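Local coordinates for protein hexokinase (Schistosoma mansoni, PDB 1BDG) that probably catalyses ATP-dependent phosphorylation of glucose, mannose and fructose at the 6-position, the entry step of glycolysis, at residues Phe143-Val148 / Val158-Gly163; Gly221-Tyr226 / Ile246-Gly251. All blocks are in the same frame, centred on the assembly; numbering follows the deposited sequence.

Interaction 1: residues Phe143-Val148 / Val158-Gly163. With GLC (alpha-D-glucopyranose), chain B.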
ATOM      1  N   PHE A 143     -11.110   0.045  -5.137  1.00 19.93           N
ATOM      2  CA  PHE A 143     -11.308   0.564  -3.783  1.00 19.85           C
ATOM      3  C   PHE A 143     -10.212  -0.040  -2.908  1.00 20.58           C
ATOM      4  O   PHE A 143     -10.318  -1.185  -2.469  1.00 22.09           O
ATOM      5  CB  PHE A 143     -12.687   0.154  -3.276  1.00 16.72           C
ATOM      6  CG  PHE A 143     -13.114   0.860  -2.024  1.00 18.34           C
ATOM      7  CD1 PHE A 143     -13.026   2.251  -1.923  1.00 18.74           C
ATOM      8  CD2 PHE A 143     -13.661   0.144  -0.962  1.00 16.90           C
ATOM      9  CE1 PHE A 143     -13.486   2.917  -0.782  1.00 18.11           C
ATOM     10  CE2 PHE A 143     -14.121   0.791   0.175  1.00 17.80           C
ATOM     11  CZ  PHE A 143     -14.037   2.187   0.266  1.00 20.65           C
ATOM     12  N   SER A 144      -9.156   0.730  -2.666  1.00 20.92           N
ATOM     13  CA  SER A 144      -8.010   0.276  -1.888  1.00 20.95           C
ATOM     14  C   SER A 144      -8.283  -0.024  -0.421  1.00 21.78           C
ATOM     15  O   SER A 144      -7.547   0.469   0.445  1.00 24.45           O
ATOM     16  CB  SER A 144      -6.900   1.325  -1.948  1.00 19.56           C
ATOM     17  OG  SER A 144      -6.740   1.830  -3.253  1.00 19.41           O
ATOM     18  N   PHE A 145      -9.276  -0.844  -0.102  1.00 19.38           N
ATOM     19  CA  PHE A 145      -9.531  -1.136   1.302  1.00 18.38           C
ATOM     20  C   PHE A 145     -10.020  -2.562   1.477  1.00 17.09           C
ATOM     21  O   PHE A 145     -10.452  -3.193   0.512  1.00 16.00           O
ATOM     22  CB  PHE A 145     -10.539  -0.131   1.889  1.00 16.27           C
ATOM     23  CG  PHE A 145     -10.012   1.279   1.974  1.00 14.63           C
ATOM     24  CD1 PHE A 145      -9.138   1.650   2.984  1.00 13.27           C
ATOM     25  CD2 PHE A 145     -10.344   2.218   1.007  1.00 12.93           C
ATOM     26  CE1 PHE A 145      -8.605   2.926   3.019  1.00 11.79           C
ATOM     27  CE2 PHE A 145      -9.810   3.491   1.043  1.00 11.90           C
ATOM     28  CZ  PHE A 145      -8.944   3.841   2.044  1.00 11.99           C
ATOM     29  N   PRO A 146      -9.925  -3.105   2.704  1.00 17.48           N
ATOM     30  CA  PRO A 146     -10.376  -4.474   2.961  1.00 18.95           C
ATOM     31  C   PRO A 146     -11.880  -4.526   2.840  1.00 18.38           C
ATOM     32  O   PRO A 146     -12.583  -3.758   3.493  1.00 17.04           O
ATOM     33  CB  PRO A 146      -9.943  -4.707   4.403  1.00 18.55           C
ATOM     34  CG  PRO A 146     -10.077  -3.360   5.006  1.00 18.97           C
ATOM     35  CD  PRO A 146      -9.462  -2.475   3.953  1.00 18.24           C
ATOM     36  N   CYS A 147     -12.358  -5.402   1.968  1.00 18.59           N
ATOM     37  CA  CYS A 147     -13.790  -5.600   1.733  1.00 17.32           C
ATOM     38  C   CYS A 147     -14.057  -7.095   1.643  1.00 16.68           C
ATOM     39  O   CYS A 147     -13.199  -7.861   1.215  1.00 16.72           O
ATOM     40  CB  CYS A 147     -14.228  -4.970   0.398  1.00 17.77           C
ATOM     41  SG  CYS A 147     -14.077  -3.187   0.230  1.00 17.32           S
ATOM     42  N   VAL A 148     -15.239  -7.504   2.070  1.00 17.06           N
ATOM     43  CA  VAL A 148     -15.666  -8.901   1.991  1.00 16.13           C
ATOM     44  C   VAL A 148     -16.386  -8.989   0.646  1.00 16.78           C
ATOM     45  O   VAL A 148     -17.493  -8.465   0.493  1.00 18.98           O
ATOM     46  CB  VAL A 148     -16.675  -9.227   3.097  1.00 14.14           C
ATOM     47  CG1 VAL A 148     -17.246 -10.596   2.895  1.00 12.32           C
ATOM     48  CG2 VAL A 148     -16.041  -9.085   4.447  1.00 10.40           C
ATOM     49  N   VAL A 158     -14.784  -3.527   5.361  1.00 19.68           N
ATOM     50  CA  VAL A 158     -14.582  -4.174   6.647  1.00 17.90           C
ATOM     51  C   VAL A 158     -14.132  -3.066   7.596  1.00 20.28           C
ATOM     52  O   VAL A 158     -14.636  -2.944   8.717  1.00 22.18           O
ATOM     53  CB  VAL A 158     -13.511  -5.257   6.579  1.00 17.55           C
ATOM     54  CG1 VAL A 158     -13.314  -5.876   7.945  1.00 18.10           C
ATOM     55  CG2 VAL A 158     -13.913  -6.316   5.590  1.00 19.57           C
ATOM     56  N   ARG A 159     -13.201  -2.238   7.139  1.00 20.56           N
ATOM     57  CA  ARG A 159     -12.728  -1.135   7.952  1.00 21.92           C
ATOM     58  C   ARG A 159     -11.909  -0.149   7.128  1.00 22.19           C
ATOM     59  O   ARG A 159     -11.436  -0.481   6.047  1.00 21.37           O
ATOM     60  CB  ARG A 159     -11.917  -1.652   9.144  1.00 22.99           C
ATOM     61  CG  ARG A 159     -10.636  -2.368   8.765  1.00 23.52           C
ATOM     62  CD  ARG A 159     -10.003  -3.017   9.983  1.00 23.15           C
ATOM     63  NE  ARG A 159      -8.627  -3.389   9.717  1.00 22.22           N
ATOM     64  CZ  ARG A 159      -7.843  -4.030  10.572  1.00 23.69           C
ATOM     65  NH1 ARG A 159      -8.276  -4.388  11.769  1.00 23.88           N
ATOM     66  NH2 ARG A 159      -6.609  -4.320  10.214  1.00 24.42           N
ATOM     67  N   TRP A 160     -11.825   1.090   7.605  1.00 21.40           N
ATOM     68  CA  TRP A 160     -11.071   2.117   6.912  1.00 21.05           C
ATOM     69  C   TRP A 160      -9.647   2.013   7.406  1.00 21.96           C
ATOM     70  O   TRP A 160      -9.413   1.907   8.625  1.00 23.03           O
ATOM     71  CB  TRP A 160     -11.572   3.528   7.261  1.00 20.11           C
ATOM     72  CG  TRP A 160     -12.768   4.075   6.503  1.00 19.40           C
ATOM     73  CD1 TRP A 160     -13.920   4.518   7.055  1.00 19.25           C
ATOM     74  CD2 TRP A 160     -12.878   4.334   5.091  1.00 17.91           C
ATOM     75  NE1 TRP A 160     -14.737   5.045   6.092  1.00 19.35           N
ATOM     76  CE2 TRP A 160     -14.123   4.948   4.876  1.00 17.54           C
ATOM     77  CE3 TRP A 160     -12.041   4.112   3.991  1.00 19.20           C
ATOM     78  CZ2 TRP A 160     -14.561   5.350   3.603  1.00 18.04           C
ATOM     79  CZ3 TRP A 160     -12.479   4.514   2.718  1.00 19.45           C
ATOM     80  CH2 TRP A 160     -13.723   5.124   2.540  1.00 17.38           C
ATOM     81  N   THR A 161      -8.699   2.020   6.473  1.00 20.39           N
ATOM     82  CA  THR A 161      -7.296   1.989   6.832  1.00 18.60           C
ATOM     83  C   THR A 161      -6.763   3.304   6.291  1.00 18.18           C
ATOM     84  O   THR A 161      -7.518   4.076   5.691  1.00 18.70           O
ATOM     85  CB  THR A 161      -6.568   0.810   6.170  1.00 19.11           C
ATOM     86  OG1 THR A 161      -6.611   0.950   4.746  1.00 18.20           O
ATOM     87  CG2 THR A 161      -7.215  -0.502   6.568  1.00 19.09           C
ATOM     88  N   LYS A 162      -5.497   3.598   6.557  1.00 16.54           N
ATOM     89  CA  LYS A 162      -4.875   4.814   6.055  1.00 15.89           C
ATOM     90  C   LYS A 162      -5.407   6.125   6.642  1.00 17.39           C
ATOM     91  O   LYS A 162      -5.595   6.232   7.856  1.00 17.81           O
ATOM     92  CB  LYS A 162      -4.902   4.817   4.517  1.00 15.23           C
ATOM     93  CG  LYS A 162      -3.922   3.822   3.924  1.00 15.95           C
ATOM     94  CD  LYS A 162      -3.893   3.833   2.434  1.00 14.84           C
ATOM     95  CE  LYS A 162      -4.989   3.011   1.855  1.00 17.25           C
ATOM     96  NZ  LYS A 162      -4.660   2.616   0.447  1.00 17.57           N
ATOM     97  N   GLY A 163      -5.607   7.135   5.798  1.00 18.49           N
ATOM     98  CA  GLY A 163      -6.080   8.418   6.284  1.00 20.61           C
ATOM     99  C   GLY A 163      -7.582   8.662   6.197  1.00 20.22           C
ATOM    100  O   GLY A 163      -8.022   9.818   6.254  1.00 20.36           O
TER
HETATM  101  C1  GLC B 501      -3.955  -0.308   2.775  1.00 16.07           C
HETATM  102  C2  GLC B 501      -5.338  -0.885   2.471  1.00 14.99           C
HETATM  103  C3  GLC B 501      -5.212  -2.015   1.475  1.00 14.22           C
HETATM  104  C4  GLC B 501      -4.494  -1.522   0.231  1.00 13.69           C
HETATM  105  C5  GLC B 501      -3.144  -0.962   0.621  1.00 10.91           C
HETATM  106  C6  GLC B 501      -2.394  -0.390  -0.567  1.00 12.85           C
HETATM  107  O1  GLC B 501      -3.160  -1.332   3.271  1.00 18.87           O
HETATM  108  O2  GLC B 501      -5.945  -1.384   3.661  1.00 13.02           O
HETATM  109  O3  GLC B 501      -6.497  -2.501   1.117  1.00 14.67           O
HETATM  110  O4  GLC B 501      -4.339  -2.579  -0.685  1.00 13.59           O
HETATM  111  O5  GLC B 501      -3.328   0.104   1.554  1.00 12.68           O
HETATM  112  O6  GLC B 501      -2.773   0.947  -0.820  1.00 11.31           O
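Phe145 and Trp160 meet because each ring carbon CG stands anti to its own carbonyl carbon (chi1 -67° and -83°), which brings the indole, although its CB leaves the backbone away from 143-148, back over the phenyl ring. The site is the base of the small hairpin of strands 147-150 and 154-157, and an aromatic cluster of Phe143, Phe145 and Trp160 fills one side of it. The evidence for a T-shaped pair is direct: the planes of Phe145 and the six-membered ring of Trp160 stand at 88° with their centroids 4.8 Å apart, and the indole edge points at the phenyl face, with CE3 over its centre. Phe143 joins obliquely, its CZ 3.7 Å from Trp160 CZ3. The indole NE1 bonds outward to Ala166 O, and Phe164 stacks on the indole.

One backbone hydrogen bond ties the two segments, Val158 N to Pro146 O (2.9 Å), just beyond the hairpin strands. Next to it Pro146 CG rests 3.3 Å from Arg159 O, while the Arg159 guanidinium forms a salt bridge with Glu255. Before Pro146 the chain makes an inverse gamma turn centred on Ser144, whose OG bonds to Leu75 O and Asp197 OD2.

Toward the sugar, the polar groups of Thr161 and Lys162 work beside the apolar Pro146. Thr161 OG1, near the rim of the Phe145 ring, donates to glucose O2 at 2.7 Å, and its CG2 packs on Pro146 CD. The Lys162 chain, bent at its third torsion, passes the Phe145 ring and turns its amine to the sugar, where NZ donates to both glucose O6 (2.8 Å) and the ring oxygen O5 (3.1 Å).

Interaction 2: residues Gly221-Tyr226 / Ile246-Gly251. With GLC (alpha-D-glucopyranose), chain B.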
ATOM      1  N   GLY A 221       0.323   2.759   1.378  1.00 16.97           N
ATOM      2  CA  GLY A 221       0.082   1.579   2.181  1.00 17.03           C
ATOM      3  C   GLY A 221       0.649   0.332   1.521  1.00 15.47           C
ATOM      4  O   GLY A 221       0.952   0.345   0.336  1.00 14.71           O
ATOM      5  N   THR A 222       0.833  -0.738   2.286  1.00 15.06           N
ATOM      6  CA  THR A 222       1.372  -1.963   1.733  1.00 13.74           C
ATOM      7  C   THR A 222       0.346  -3.077   1.797  1.00 14.61           C
ATOM      8  O   THR A 222      -0.480  -3.138   2.726  1.00 15.40           O
ATOM      9  CB  THR A 222       2.702  -2.381   2.419  1.00 14.53           C
ATOM     10  OG1 THR A 222       3.266  -3.496   1.727  1.00 18.67           O
ATOM     11  CG2 THR A 222       2.498  -2.761   3.875  1.00 12.74           C
ATOM     12  N   ASN A 223       0.354  -3.913   0.765  1.00 12.68           N
ATOM     13  CA  ASN A 223      -0.558  -5.043   0.650  1.00 11.90           C
ATOM     14  C   ASN A 223      -0.179  -5.834  -0.598  1.00 13.62           C
ATOM     15  O   ASN A 223       0.393  -5.282  -1.524  1.00 15.24           O
ATOM     16  CB  ASN A 223      -2.003  -4.561   0.549  1.00  8.47           C
ATOM     17  CG  ASN A 223      -2.995  -5.680   0.671  1.00  8.87           C
ATOM     18  OD1 ASN A 223      -2.621  -6.818   0.902  1.00 11.45           O
ATOM     19  ND2 ASN A 223      -4.265  -5.371   0.518  1.00  7.85           N
ATOM     20  N   VAL A 224      -0.470  -7.130  -0.601  1.00 14.40           N
ATOM     21  CA  VAL A 224      -0.168  -7.992  -1.728  1.00 13.39           C
ATOM     22  C   VAL A 224      -1.403  -8.838  -2.022  1.00 16.84           C
ATOM     23  O   VAL A 224      -2.262  -9.045  -1.147  1.00 19.48           O
ATOM     24  CB  VAL A 224       0.991  -8.956  -1.417  1.00 13.99           C
ATOM     25  CG1 VAL A 224       0.496 -10.182  -0.689  1.00  9.55           C
ATOM     26  CG2 VAL A 224       1.679  -9.360  -2.680  1.00 13.75           C
ATOM     27  N   ALA A 225      -1.486  -9.328  -3.253  1.00 15.87           N
ATOM     28  CA  ALA A 225      -2.579 -10.165  -3.691  1.00 14.06           C
ATOM     29  C   ALA A 225      -1.881 -11.198  -4.538  1.00 16.26           C
ATOM     30  O   ALA A 225      -0.880 -10.882  -5.179  1.00 17.01           O
ATOM     31  CB  ALA A 225      -3.534  -9.365  -4.522  1.00 14.56           C
ATOM     32  N   TYR A 226      -2.368 -12.431  -4.531  1.00 15.54           N
ATOM     33  CA  TYR A 226      -1.736 -13.487  -5.311  1.00 16.49           C
ATOM     34  C   TYR A 226      -2.758 -14.522  -5.808  1.00 14.73           C
ATOM     35  O   TYR A 226      -3.877 -14.580  -5.301  1.00 15.29           O
ATOM     36  CB  TYR A 226      -0.621 -14.146  -4.470  1.00 14.34           C
ATOM     37  CG  TYR A 226      -1.124 -15.018  -3.350  1.00 15.53           C
ATOM     38  CD1 TYR A 226      -1.547 -14.469  -2.151  1.00 16.18           C
ATOM     39  CD2 TYR A 226      -1.240 -16.399  -3.518  1.00 16.21           C
ATOM     40  CE1 TYR A 226      -2.091 -15.281  -1.141  1.00 18.58           C
ATOM     41  CE2 TYR A 226      -1.773 -17.214  -2.529  1.00 15.16           C
ATOM     42  CZ  TYR A 226      -2.202 -16.656  -1.346  1.00 17.45           C
ATOM     43  OH  TYR A 226      -2.761 -17.458  -0.376  1.00 17.13           O
ATOM     44  N   ILE A 246      -6.460 -13.849  -4.198  1.00 13.42           N
ATOM     45  CA  ILE A 246      -6.680 -13.567  -2.787  1.00 14.60           C
ATOM     46  C   ILE A 246      -6.123 -12.206  -2.403  1.00 14.82           C
ATOM     47  O   ILE A 246      -5.014 -11.863  -2.793  1.00 15.06           O
ATOM     48  CB  ILE A 246      -6.004 -14.634  -1.887  1.00 16.53           C
ATOM     49  CG1 ILE A 246      -6.781 -15.952  -1.937  1.00 17.98           C
ATOM     50  CG2 ILE A 246      -5.941 -14.153  -0.443  1.00 18.55           C
ATOM     51  CD1 ILE A 246      -8.036 -15.955  -1.112  1.00 18.83           C
ATOM     52  N   ASN A 247      -6.907 -11.426  -1.670  1.00 14.28           N
ATOM     53  CA  ASN A 247      -6.468 -10.124  -1.186  1.00 14.56           C
ATOM     54  C   ASN A 247      -6.038 -10.398   0.260  1.00 18.18           C
ATOM     55  O   ASN A 247      -6.865 -10.506   1.178  1.00 18.07           O
ATOM     56  CB  ASN A 247      -7.612  -9.115  -1.240  1.00 12.58           C
ATOM     57  CG  ASN A 247      -7.247  -7.777  -0.627  1.00 11.27           C
ATOM     58  OD1 ASN A 247      -6.086  -7.480  -0.372  1.00 11.77           O
ATOM     59  ND2 ASN A 247      -8.249  -6.958  -0.397  1.00 10.29           N
ATOM     60  N   THR A 248      -4.732 -10.558   0.441  1.00 19.59           N
ATOM     61  CA  THR A 248      -4.149 -10.880   1.733  1.00 19.46           C
ATOM     62  C   THR A 248      -4.497  -9.866   2.790  1.00 19.23           C
ATOM     63  O   THR A 248      -4.956 -10.231   3.863  1.00 19.40           O
ATOM     64  CB  THR A 248      -2.625 -11.005   1.624  1.00 17.78           C
ATOM     65  OG1 THR A 248      -2.064  -9.720   1.335  1.00 19.73           O
ATOM     66  CG2 THR A 248      -2.266 -11.971   0.508  1.00 16.09           C
ATOM     67  N   GLU A 249      -4.275  -8.597   2.473  1.00 20.73           N
ATOM     68  CA  GLU A 249      -4.555  -7.501   3.392  1.00 19.66           C
ATOM     69  C   GLU A 249      -3.632  -7.716   4.608  1.00 18.99           C
ATOM     70  O   GLU A 249      -4.066  -7.733   5.765  1.00 18.03           O
ATOM     71  CB  GLU A 249      -6.040  -7.508   3.753  1.00 20.35           C
ATOM     72  CG  GLU A 249      -6.604  -6.172   4.225  1.00 23.72           C
ATOM     73  CD  GLU A 249      -6.473  -5.035   3.213  1.00 22.46           C
ATOM     74  OE1 GLU A 249      -7.114  -5.081   2.143  1.00 20.79           O
ATOM     75  OE2 GLU A 249      -5.750  -4.068   3.518  1.00 23.60           O
ATOM     76  N   TRP A 250      -2.340  -7.860   4.291  1.00 18.04           N
ATOM     77  CA  TRP A 250      -1.269  -8.104   5.252  1.00 17.21           C
ATOM     78  C   TRP A 250      -0.853  -6.909   6.094  1.00 20.76           C
ATOM     79  O   TRP A 250      -0.011  -7.031   6.991  1.00 20.62           O
ATOM     80  CB  TRP A 250      -0.038  -8.701   4.544  1.00 16.19           C
ATOM     81  CG  TRP A 250       0.806  -7.753   3.682  1.00 13.80           C
ATOM     82  CD1 TRP A 250       0.760  -6.386   3.661  1.00 12.53           C
ATOM     83  CD2 TRP A 250       1.847  -8.126   2.767  1.00 11.43           C
ATOM     84  NE1 TRP A 250       1.703  -5.891   2.802  1.00 11.48           N
ATOM     85  CE2 TRP A 250       2.386  -6.933   2.238  1.00 12.84           C
ATOM     86  CE3 TRP A 250       2.379  -9.351   2.353  1.00 10.82           C
ATOM     87  CZ2 TRP A 250       3.442  -6.927   1.310  1.00 10.98           C
ATOM     88  CZ3 TRP A 250       3.430  -9.347   1.432  1.00 10.24           C
ATOM     89  CH2 TRP A 250       3.949  -8.143   0.922  1.00 10.51           C
ATOM     90  N   GLY A 251      -1.375  -5.734   5.766  1.00 19.72           N
ATOM     91  CA  GLY A 251      -1.041  -4.569   6.558  1.00 19.26           C
ATOM     92  C   GLY A 251      -1.456  -4.858   7.989  1.00 18.37           C
ATOM     93  O   GLY A 251      -0.854  -4.366   8.945  1.00 19.71           O
TER
HETATM   94  C1  GLC B 501      -3.955  -0.308   2.775  1.00 16.07           C
HETATM   95  C2  GLC B 501      -5.338  -0.885   2.471  1.00 14.99           C
HETATM   96  C3  GLC B 501      -5.212  -2.015   1.475  1.00 14.22           C
HETATM   97  C4  GLC B 501      -4.494  -1.522   0.231  1.00 13.69           C
HETATM   98  C5  GLC B 501      -3.144  -0.962   0.621  1.00 10.91           C
HETATM   99  C6  GLC B 501      -2.394  -0.390  -0.567  1.00 12.85           C
HETATM  100  O1  GLC B 501      -3.160  -1.332   3.271  1.00 18.87           O
HETATM  101  O2  GLC B 501      -5.945  -1.384   3.661  1.00 13.02           O
HETATM  102  O3  GLC B 501      -6.497  -2.501   1.117  1.00 14.67           O
HETATM  103  O4  GLC B 501      -4.339  -2.579  -0.685  1.00 13.59           O
HETATM  104  O5  GLC B 501      -3.328   0.104   1.554  1.00 12.68           O
HETATM  105  O6  GLC B 501      -2.773   0.947  -0.820  1.00 11.31           O
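Asn223 and Glu249 touch across this contact and hold one edge of the bound glucose together. Glu249 takes two hydroxyls with its two carboxylate oxygens: glucose O3 donates to OE1 at 2.8 Å and glucose O2 to OE2 at 2.7 Å. Asn223 ND2 adds a bond to glucose O4 (3.0 Å).

The second shell fixes the Asn223 amide. With CG anti to the backbone N (chi1 -170°), the group swings across to 246-251, where ND2 also donates to Asn247 OD1 (2.9 Å); that donor lies in the carbonyl plane of Asn247, though the two amide planes are 33° apart. At the other end OD1 accepts Glu249 N at 2.9 Å; this ties the backbone of one sugar-binding residue to the side chain of the other, and probably helps to position Glu249.

Further out, Thr248 OG1 donates to Val224 O (2.6 Å), and the Trp250 indole lies along the 222-224 backbone. Its NE1 donates to Thr222 OG1, which sits almost in the ring plane, and Val224 CB stands over the face of the six-membered ring as a CH-pi contact. Beyond these lies regular antiparallel sheet: Tyr226 and Ile246 form a hydrogen-bonded pair, Ala225 and Asn247 a non-hydrogen-bonded one. Helix 357-389 packs against Val224 and Tyr226.

Because carbonyl and NH2 of Asn223 each have matching partners, the amide orientation is well defined. This contact therefore offers two acceptors to O2 and O3 and a donor to O4, a pattern consistent with recognition of three neighbouring hydroxyls, shared with other residues of the pocket.

In the fold
Interactions 1 and 2 come one after the other along the chain, with centres 11 Å apart, and bind the same glucose from two lobes of the actin-like ATPase fold. Interaction 1 begins at the end of strand 137-143 of the five-stranded sheet, in the predicted small subdomain; interaction 2 joins neighbouring strands 222-229 and 243-247 of the six-stranded sheet in the predicted large one. They meet directly where Pro146 CA packs 3.4 Å from Glu249 OE1, and Phe54 of strand 54-55 touches both. With Asn196 and Asp197 bonding to the sugar at the boundary between the regions, this shared grip is consistent with lobes closed around the substrate.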